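Local coordinates for defective in germ line development protein 3, isoform a (Caenorhabditis elegans, PDB 3N89) that forms a globular platform of four KH domains and, as a Bicaudal-C ortholog, probably serves RNA-linked regulation in germ line development, at residues Ile25-Val30 and Phe265-Thr270; Asn33-Ser38 and Ala81-Ile86; Thr297-Glu302 and Leu313-Leu318. All blocks are in the same frame, centred on the assembly; numbering follows the deposited sequence.

Interaction 1 (Ile25-Val30 and Phe265-Thr270)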
loop_
_atom_site.group_PDB
_atom_site.type_symbol
_atom_site.label_atom_id
_atom_site.label_comp_id
_atom_site.label_asym_id
_atom_site.label_seq_id
_atom_site.Cartn_x
_atom_site.Cartn_y
_atom_site.Cartn_z
ATOM N N ILE A 25 -9.736 27.074 1.110
ATOM C CA ILE A 25 -8.890 26.400 2.087
ATOM C C ILE A 25 -9.895 25.590 2.910
ATOM O O ILE A 25 -10.288 25.993 4.004
ATOM C CB ILE A 25 -8.168 27.416 2.991
ATOM C CG1 ILE A 25 -7.422 28.435 2.133
ATOM C CG2 ILE A 25 -7.172 26.701 3.900
ATOM C CD1 ILE A 25 -6.781 29.555 2.940
ATOM N N ASN A 26 -10.318 24.461 2.345
ATOM C CA ASN A 26 -11.312 23.571 2.950
ATOM C C ASN A 26 -10.671 22.291 3.490
ATOM O O ASN A 26 -10.198 21.447 2.724
ATOM C CB ASN A 26 -12.357 23.210 1.889
ATOM C CG ASN A 26 -13.492 22.373 2.437
ATOM O OD1 ASN A 26 -13.382 21.768 3.505
ATOM N ND2 ASN A 26 -14.591 22.322 1.694
ATOM N N PRO A 27 -10.664 22.125 4.821
ATOM C CA PRO A 27 -10.082 20.954 5.484
ATOM C C PRO A 27 -10.622 19.604 4.998
ATOM O O PRO A 27 -9.911 18.598 5.054
ATOM C CB PRO A 27 -10.414 21.194 6.952
ATOM C CG PRO A 27 -10.449 22.680 7.064
ATOM C CD PRO A 27 -11.213 23.063 5.818
ATOM N N THR A 28 -11.866 19.586 4.520
ATOM C CA THR A 28 -12.483 18.352 4.044
ATOM C C THR A 28 -11.968 17.963 2.673
ATOM O O THR A 28 -12.353 16.927 2.127
ATOM C CB THR A 28 -14.020 18.479 3.947
ATOM O OG1 THR A 28 -14.377 19.096 2.702
ATOM C CG2 THR A 28 -14.555 19.321 5.096
ATOM N N ARG A 29 -11.108 18.807 2.116
ATOM C CA ARG A 29 -10.511 18.566 0.811
ATOM C C ARG A 29 -9.100 18.094 1.103
ATOM O O ARG A 29 -8.230 18.892 1.448
ATOM C CB ARG A 29 -10.471 19.860 0.004
ATOM C CG ARG A 29 -11.824 20.532 -0.148
ATOM C CD ARG A 29 -12.794 19.653 -0.908
ATOM N NE ARG A 29 -12.296 19.342 -2.241
ATOM C CZ ARG A 29 -12.983 18.652 -3.144
ATOM N NH1 ARG A 29 -14.200 18.208 -2.847
ATOM N NH2 ARG A 29 -12.454 18.398 -4.336
ATOM N N VAL A 30 -8.861 16.799 0.955
ATOM C CA VAL A 30 -7.546 16.269 1.278
ATOM C C VAL A 30 -7.021 15.273 0.260
ATOM O O VAL A 30 -7.774 14.754 -0.556
ATOM C CB VAL A 30 -7.579 15.564 2.657
ATOM C CG1 VAL A 30 -8.291 16.436 3.679
ATOM C CG2 VAL A 30 -8.287 14.227 2.537
ATOM N N PHE A 265 -3.604 18.201 3.858
ATOM C CA PHE A 265 -4.664 19.199 3.741
ATOM C C PHE A 265 -4.235 20.513 4.376
ATOM O O PHE A 265 -3.297 20.550 5.176
ATOM C CB PHE A 265 -5.966 18.729 4.405
ATOM C CG PHE A 265 -5.842 18.453 5.877
ATOM C CD1 PHE A 265 -5.278 17.265 6.332
ATOM C CD2 PHE A 265 -6.299 19.373 6.813
ATOM C CE1 PHE A 265 -5.177 16.996 7.702
ATOM C CE2 PHE A 265 -6.202 19.113 8.188
ATOM C CZ PHE A 265 -5.639 17.922 8.628
ATOM N N ASN A 266 -4.923 21.590 4.002
ATOM C CA ASN A 266 -4.640 22.917 4.542
ATOM C C ASN A 266 -5.780 23.307 5.478
ATOM O O ASN A 266 -6.886 22.797 5.354
ATOM C CB ASN A 266 -4.530 23.941 3.409
ATOM C CG ASN A 266 -3.483 23.559 2.374
ATOM O OD1 ASN A 266 -2.484 22.917 2.692
ATOM N ND2 ASN A 266 -3.702 23.968 1.130
ATOM N N ILE A 267 -5.528 24.207 6.416
ATOM C CA ILE A 267 -6.597 24.594 7.319
ATOM C C ILE A 267 -6.444 25.990 7.915
ATOM O O ILE A 267 -5.442 26.295 8.562
ATOM C CB ILE A 267 -6.753 23.542 8.453
ATOM C CG1 ILE A 267 -7.959 23.888 9.321
ATOM C CG2 ILE A 267 -5.485 23.455 9.287
ATOM C CD1 ILE A 267 -8.516 22.703 10.063
ATOM N N LYS A 268 -7.439 26.843 7.670
ATOM C CA LYS A 268 -7.427 28.204 8.199
ATOM C C LYS A 268 -7.394 28.116 9.719
ATOM O O LYS A 268 -8.111 27.310 10.313
ATOM C CB LYS A 268 -8.677 28.973 7.744
ATOM C CG LYS A 268 -8.471 29.865 6.515
ATOM C CD LYS A 268 -9.768 30.520 6.062
ATOM C CE LYS A 268 -10.727 29.487 5.469
ATOM N NZ LYS A 268 -12.035 30.055 4.998
ATOM N N ASN A 269 -6.554 28.939 10.341
ATOM C CA ASN A 269 -6.418 28.952 11.798
ATOM C C ASN A 269 -7.768 29.015 12.506
ATOM O O ASN A 269 -7.954 28.410 13.558
ATOM N N THR A 270 -8.706 29.747 11.916
ATOM C CA THR A 270 -10.034 29.919 12.490
ATOM C C THR A 270 -10.876 28.653 12.396
ATOM O O THR A 270 -11.980 28.595 12.944
ATOM C CB THR A 270 -10.803 31.044 11.773
ATOM O OG1 THR A 270 -11.436 30.516 10.598
ATOM C CG2 THR A 270 -9.847 32.159 11.349
#
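Ile-25, Pro-27 and Val-30 meet the strand of Phe-265 to Lys-268 through apolar surfaces, the first two at about a right angle to Asn-266 and Ile-267, Val-30 alongside Phe-265. With CG2 anti to the backbone N, Ile-25 sets this methyl over the strand backbone, 3.8 Å from N of Lys-268. The same CG2 reaches CB of Asn-266 at 3.9 Å. Its other branch ends in CD1, which lies 4.0 Å from CG of Lys-268; that lysine chain bends at chi3 and carries its CE past O of Ile-25.

Pro-27 presents the CG corner of its ring to Ile-267, whose CG1 is anti to the backbone N (chi1 -175°). CG of the proline touches CD1 of Ile-267 at 3.6 Å. Val-30 and Phe-265 differ: they lie side by side and point the same way, with CG1 of the valine against CB and CG of the phenylalanine. Pro-27 O approaches the Phe-265 ring obliquely, 4.1 Å from CD2, and is hydrogen-bonded to the hydroxyl of Tyr-332, whose ring packs edge-to-face with Phe-265.

The peptide leading into strand 29-35 is shaped locally. Thr-28 N donates to Asn-26 OD1 at 2.8 Å. Thr-28 OG1 donates to the same Asn-26 OD1 at 3.0 Å, from the same face of the amide plane. This Asx turn overlaps a type I beta turn from Asn-26 to Arg-29, closed by Arg-29 N bonding to Asn-26 O. The apolar contacts lie where the start of strand 29-35 meets the end of strand 260-268, its antiparallel neighbour, so that the first strands of the first and fourth KH domains run beside each other in one continuous sheet.

Interaction 2 (Asn33-Ser38 and Ala81-Ile86)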
loop_
_atom_site.group_PDB
_atom_site.type_symbol
_atom_site.label_atom_id
_atom_site.label_comp_id
_atom_site.label_asym_id
_atom_site.label_seq_id
_atom_site.Cartn_x
_atom_site.Cartn_y
_atom_site.Cartn_z
ATOM N N ASN A 33 -2.104 9.448 0.591
ATOM C CA ASN A 33 -0.909 8.892 -0.037
ATOM C C ASN A 33 -0.713 7.452 0.379
ATOM O O ASN A 33 -0.753 7.131 1.564
ATOM C CB ASN A 33 0.332 9.689 0.362
ATOM C CG ASN A 33 0.202 11.161 0.054
ATOM O OD1 ASN A 33 0.045 11.552 -1.107
ATOM N ND2 ASN A 33 0.263 11.990 1.090
ATOM N N MET A 34 -0.498 6.585 -0.602
ATOM C CA MET A 34 -0.295 5.175 -0.320
ATOM C C MET A 34 0.760 4.626 -1.261
ATOM O O MET A 34 1.084 5.243 -2.272
ATOM C CB MET A 34 -1.605 4.399 -0.491
ATOM C CG MET A 34 -2.674 4.718 0.544
ATOM S SD MET A 34 -4.292 4.066 0.042
ATOM C CE MET A 34 -3.976 2.282 0.155
ATOM N N GLU A 35 1.302 3.464 -0.912
ATOM C CA GLU A 35 2.316 2.819 -1.728
ATOM C C GLU A 35 1.703 1.653 -2.498
ATOM O O GLU A 35 1.019 0.804 -1.918
ATOM C CB GLU A 35 3.462 2.333 -0.842
ATOM C CG GLU A 35 4.647 3.292 -0.764
ATOM C CD GLU A 35 4.293 4.655 -0.191
ATOM O OE1 GLU A 35 5.175 5.541 -0.193
ATOM O OE2 GLU A 35 3.146 4.850 0.267
ATOM N N PHE A 36 1.946 1.633 -3.806
ATOM C CA PHE A 36 1.439 0.589 -4.696
ATOM C C PHE A 36 2.605 0.081 -5.560
ATOM O O PHE A 36 3.400 0.873 -6.068
ATOM C CB PHE A 36 0.330 1.155 -5.602
ATOM C CG PHE A 36 -1.035 1.216 -4.951
ATOM C CD1 PHE A 36 -2.003 0.256 -5.248
ATOM C CD2 PHE A 36 -1.356 2.230 -4.051
ATOM C CE1 PHE A 36 -3.270 0.299 -4.661
ATOM C CE2 PHE A 36 -2.628 2.284 -3.454
ATOM C CZ PHE A 36 -3.583 1.314 -3.763
ATOM N N GLU A 37 2.692 -1.232 -5.741
ATOM C CA GLU A 37 3.762 -1.849 -6.521
ATOM C C GLU A 37 3.695 -1.546 -8.020
ATOM O O GLU A 37 2.788 -2.008 -8.717
ATOM C CB GLU A 37 3.741 -3.355 -6.286
ATOM C CG GLU A 37 3.626 -3.697 -4.818
ATOM C CD GLU A 37 3.760 -5.168 -4.551
ATOM O OE1 GLU A 37 4.864 -5.717 -4.771
ATOM O OE2 GLU A 37 2.757 -5.777 -4.123
ATOM N N SER A 38 4.683 -0.793 -8.504
ATOM C CA SER A 38 4.766 -0.374 -9.906
ATOM C C SER A 38 4.575 -1.457 -10.963
ATOM O O SER A 38 4.139 -1.166 -12.073
ATOM C CB SER A 38 6.105 0.329 -10.162
ATOM O OG SER A 38 7.196 -0.561 -9.996
ATOM N N ALA A 81 8.926 6.756 -5.323
ATOM C CA ALA A 81 9.023 5.816 -6.438
ATOM C C ALA A 81 7.711 5.088 -6.727
ATOM O O ALA A 81 7.350 4.881 -7.884
ATOM C CB ALA A 81 10.120 4.801 -6.154
ATOM N N GLN A 82 6.989 4.714 -5.679
ATOM C CA GLN A 82 5.741 3.976 -5.855
ATOM C C GLN A 82 4.569 4.552 -5.082
ATOM O O GLN A 82 3.685 3.811 -4.658
ATOM C CB GLN A 82 5.947 2.517 -5.437
ATOM C CG GLN A 82 7.036 1.819 -6.220
ATOM C CD GLN A 82 7.147 0.351 -5.899
ATOM O OE1 GLN A 82 7.450 -0.024 -4.771
ATOM N NE2 GLN A 82 6.902 -0.494 -6.896
ATOM N N GLN A 83 4.553 5.870 -4.914
ATOM C CA GLN A 83 3.490 6.516 -4.166
ATOM C C GLN A 83 2.370 7.023 -5.049
ATOM O O GLN A 83 2.595 7.775 -6.004
ATOM C CB GLN A 83 4.052 7.670 -3.348
ATOM C CG GLN A 83 3.414 7.828 -1.978
ATOM C CD GLN A 83 4.173 8.807 -1.109
ATOM O OE1 GLN A 83 3.969 10.019 -1.186
ATOM N NE2 GLN A 83 5.075 8.284 -0.289
ATOM N N VAL A 84 1.159 6.591 -4.720
ATOM C CA VAL A 84 -0.035 6.989 -5.440
ATOM C C VAL A 84 -0.858 7.914 -4.557
ATOM O O VAL A 84 -1.034 7.657 -3.368
ATOM C CB VAL A 84 -0.878 5.767 -5.822
ATOM C CG1 VAL A 84 -2.362 6.125 -5.832
ATOM C CG2 VAL A 84 -0.448 5.272 -7.195
ATOM N N THR A 85 -1.369 8.992 -5.140
ATOM C CA THR A 85 -2.165 9.937 -4.374
ATOM C C THR A 85 -3.624 9.935 -4.809
ATOM O O THR A 85 -3.941 9.793 -5.989
ATOM C CB THR A 85 -1.624 11.360 -4.520
ATOM O OG1 THR A 85 -1.753 11.773 -5.880
ATOM C CG2 THR A 85 -0.157 11.413 -4.138
ATOM N N ILE A 86 -4.507 10.089 -3.832
ATOM C CA ILE A 86 -5.939 10.122 -4.074
ATOM C C ILE A 86 -6.367 11.467 -3.511
ATOM O O ILE A 86 -6.108 11.754 -2.349
ATOM C CB ILE A 86 -6.640 8.952 -3.328
ATOM C CG1 ILE A 86 -5.944 7.629 -3.696
ATOM C CG2 ILE A 86 -8.132 8.896 -3.697
ATOM C CD1 ILE A 86 -6.557 6.394 -3.070
#
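Phe-36 overlaps Val-84 obliquely, its ring atom CD2 4.0 Å from the valine CB. A chi1 of -82° puts its CG beside its own backbone N; Arg-101 of helix 90-102 makes a cation-pi contact with the ring. Met-34 lies on the same sheet face as Val-84 and turns its SD toward CD1 of Ile-86, 4.5 Å away. The two backbones run antiparallel: Met-34 and Val-84 exchange two N-H to O bonds, and Phe-36 N gives a third to Gln-82 O at 2.9 Å. This pairs the first and third strands of the beta-alpha-alpha-beta-beta-alpha type I KH fold, with helix 90-102 packed on the Met-34 face. On the opposite face, Glu-35 bends at chi2 and offers OE1 to NE2 of Gln-83, 2.7 Å away in a nearly straight bond (171°). The donor arrives on the syn side, slightly out of the carboxylate plane, while the carboxylate and amide planes stand 63° apart. Asn-33 and Thr-85 lie side by side on this face and point the same way, the asparagine ND2 being hydrogen-bonded to Ser-262 OG on strand 260-268. Glu-37 leaves its backbone away from residues 81-86, and its OE1 accepts from Thr-191 N of strand 186-193.

Interaction 3 (Thr297-Glu302 and Leu313-Leu318)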
loop_
_atom_site.group_PDB
_atom_site.type_symbol
_atom_site.label_atom_id
_atom_site.label_comp_id
_atom_site.label_asym_id
_atom_site.label_seq_id
_atom_site.Cartn_x
_atom_site.Cartn_y
_atom_site.Cartn_z
ATOM N N THR A 297 2.834 22.827 9.059
ATOM C CA THR A 297 3.812 23.763 8.530
ATOM C C THR A 297 3.126 25.093 8.268
ATOM O O THR A 297 2.361 25.233 7.312
ATOM C CB THR A 297 4.418 23.242 7.228
ATOM O OG1 THR A 297 5.154 22.042 7.495
ATOM C CG2 THR A 297 5.351 24.278 6.623
ATOM N N PRO A 298 3.394 26.095 9.115
ATOM C CA PRO A 298 2.760 27.400 8.919
ATOM C C PRO A 298 3.110 27.999 7.564
ATOM O O PRO A 298 4.269 27.994 7.156
ATOM C CB PRO A 298 3.315 28.225 10.076
ATOM C CG PRO A 298 4.713 27.675 10.218
ATOM C CD PRO A 298 4.460 26.179 10.134
ATOM N N SER A 299 2.098 28.498 6.864
ATOM C CA SER A 299 2.293 29.122 5.560
ATOM C C SER A 299 1.346 30.307 5.491
ATOM O O SER A 299 0.389 30.390 6.266
ATOM C CB SER A 299 1.991 28.135 4.426
ATOM O OG SER A 299 0.642 27.701 4.449
ATOM N N VAL A 300 1.606 31.220 4.565
ATOM C CA VAL A 300 0.773 32.406 4.436
ATOM C C VAL A 300 0.400 32.748 2.995
ATOM O O VAL A 300 1.201 32.580 2.072
ATOM C CB VAL A 300 1.487 33.628 5.072
ATOM C CG1 VAL A 300 2.844 33.823 4.421
ATOM C CG2 VAL A 300 0.633 34.883 4.922
ATOM N N TYR A 301 -0.828 33.225 2.813
ATOM C CA TYR A 301 -1.300 33.623 1.492
ATOM C C TYR A 301 -1.372 35.142 1.399
ATOM O O TYR A 301 -2.279 35.767 1.949
ATOM C CB TYR A 301 -2.688 33.050 1.184
ATOM C CG TYR A 301 -3.271 33.640 -0.083
ATOM C CD1 TYR A 301 -2.543 33.624 -1.272
ATOM C CD2 TYR A 301 -4.509 34.279 -0.080
ATOM C CE1 TYR A 301 -3.024 34.233 -2.425
ATOM C CE2 TYR A 301 -5.003 34.896 -1.235
ATOM C CZ TYR A 301 -4.250 34.869 -2.401
ATOM O OH TYR A 301 -4.711 35.490 -3.542
ATOM N N GLU A 302 -0.414 35.735 0.702
ATOM C CA GLU A 302 -0.389 37.181 0.545
ATOM C C GLU A 302 -0.706 37.581 -0.895
ATOM O O GLU A 302 0.150 37.505 -1.775
ATOM N N LEU A 313 -2.610 30.524 7.420
ATOM C CA LEU A 313 -3.090 29.143 7.374
ATOM C C LEU A 313 -2.008 28.120 7.722
ATOM O O LEU A 313 -0.819 28.432 7.700
ATOM C CB LEU A 313 -3.641 28.840 5.980
ATOM C CG LEU A 313 -2.615 28.691 4.856
ATOM C CD1 LEU A 313 -2.198 27.234 4.761
ATOM C CD2 LEU A 313 -3.214 29.135 3.535
ATOM N N ASN A 314 -2.432 26.896 8.029
ATOM C CA ASN A 314 -1.518 25.804 8.370
ATOM C C ASN A 314 -1.591 24.663 7.354
ATOM O O ASN A 314 -2.670 24.330 6.865
ATOM C CB ASN A 314 -1.866 25.224 9.742
ATOM C CG ASN A 314 -1.589 26.181 10.878
ATOM O OD1 ASN A 314 -0.433 26.453 11.214
ATOM N ND2 ASN A 314 -2.655 26.695 11.488
ATOM N N CYS A 315 -0.440 24.068 7.044
ATOM C CA CYS A 315 -0.376 22.927 6.129
ATOM C C CYS A 315 -0.238 21.699 7.021
ATOM O O CYS A 315 0.813 21.466 7.611
ATOM C CB CYS A 315 0.840 23.012 5.208
ATOM S SG CYS A 315 0.851 24.421 4.091
ATOM N N ALA A 316 -1.308 20.927 7.136
ATOM C CA ALA A 316 -1.289 19.744 7.974
ATOM C C ALA A 316 -0.959 18.486 7.183
ATOM O O ALA A 316 -1.139 18.431 5.969
ATOM C CB ALA A 316 -2.634 19.580 8.674
ATOM N N SER A 317 -0.473 17.479 7.897
ATOM C CA SER A 317 -0.122 16.193 7.320
ATOM C C SER A 317 -0.181 15.172 8.453
ATOM O O SER A 317 0.407 15.378 9.515
ATOM C CB SER A 317 1.290 16.241 6.727
ATOM O OG SER A 317 1.749 14.949 6.365
ATOM N N LEU A 318 -0.911 14.085 8.234
ATOM C CA LEU A 318 -1.037 13.035 9.237
ATOM C C LEU A 318 -0.380 11.779 8.693
ATOM O O LEU A 318 -0.656 11.379 7.562
ATOM C CB LEU A 318 -2.511 12.753 9.550
ATOM C CG LEU A 318 -3.262 13.828 10.345
ATOM C CD1 LEU A 318 -3.275 15.113 9.558
ATOM C CD2 LEU A 318 -4.695 13.394 10.618
HETATM O O HOH W 1 2.983 20.148 7.378
#
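Chi1 of -63° in Cys-315 lays SG beside its own backbone N, and chi1 of -65° in Thr-297 does the same for OG1; the two residues face each other on one side of the sheet, their CB atoms 4.1 Å apart. They belong to the antiparallel hairpin of strands 293-301 and 311-321 in the fourth KH domain, which holds the places that strands 64-66 and 83-87 hold in the first. SG of Cys-315 lies 3.6 Å from Thr-297 O.

Four backbone bonds hold the strands, two for each hydrogen-bonded pair. Those between Ser-299 and Leu-313 run with both donors close to the line of the carbonyl. At Thr-297 and Cys-315 the geometry is more skewed, with Cys-315 N standing 50° out of the Thr-297 carbonyl plane. Between these pairs Pro-298 sits opposite Asn-314 in a non-hydrogen-bonded pair, so the proline's lack of an N-H costs this pairing nothing. Asn-314 turns OD1 toward Pro-298, 4.0 Å from its CA. On the side turned away from strand 311-321, Pro-298 and Val-300 form backbone bonds to Leu-16.

At the Thr-297 end a water is modelled unusually close to Cys-315 O, so a bridge between the strands is doubtful; the same water is hydrogen-bonded to Thr-297 OG1 at 2.9 Å.

All three contacts belong to one seven-stranded antiparallel sheet built from the first and fourth KH domains. Interactions 1 and 2 share strand 29-35: its start meets strand 260-268, its end pairs with strand 83-87, and their centres lie about 23 Å apart. Interactions 1 and 3 are neighbours, with centres about 9 Å apart. Strand 260-268 joins them through a probable hydrogen bond from Ala-316 N to Phe-265 O (2.8 Å). A second probable bond runs from Ile-267 N to Asn-314 O (2.9 Å). Ile-25 CD1 packs on Leu-313 CD2 at 3.6 Å. Interactions 2 and 3 do not touch, their nearest atoms being about 6 Å apart; strand 260-268 lies between their strands.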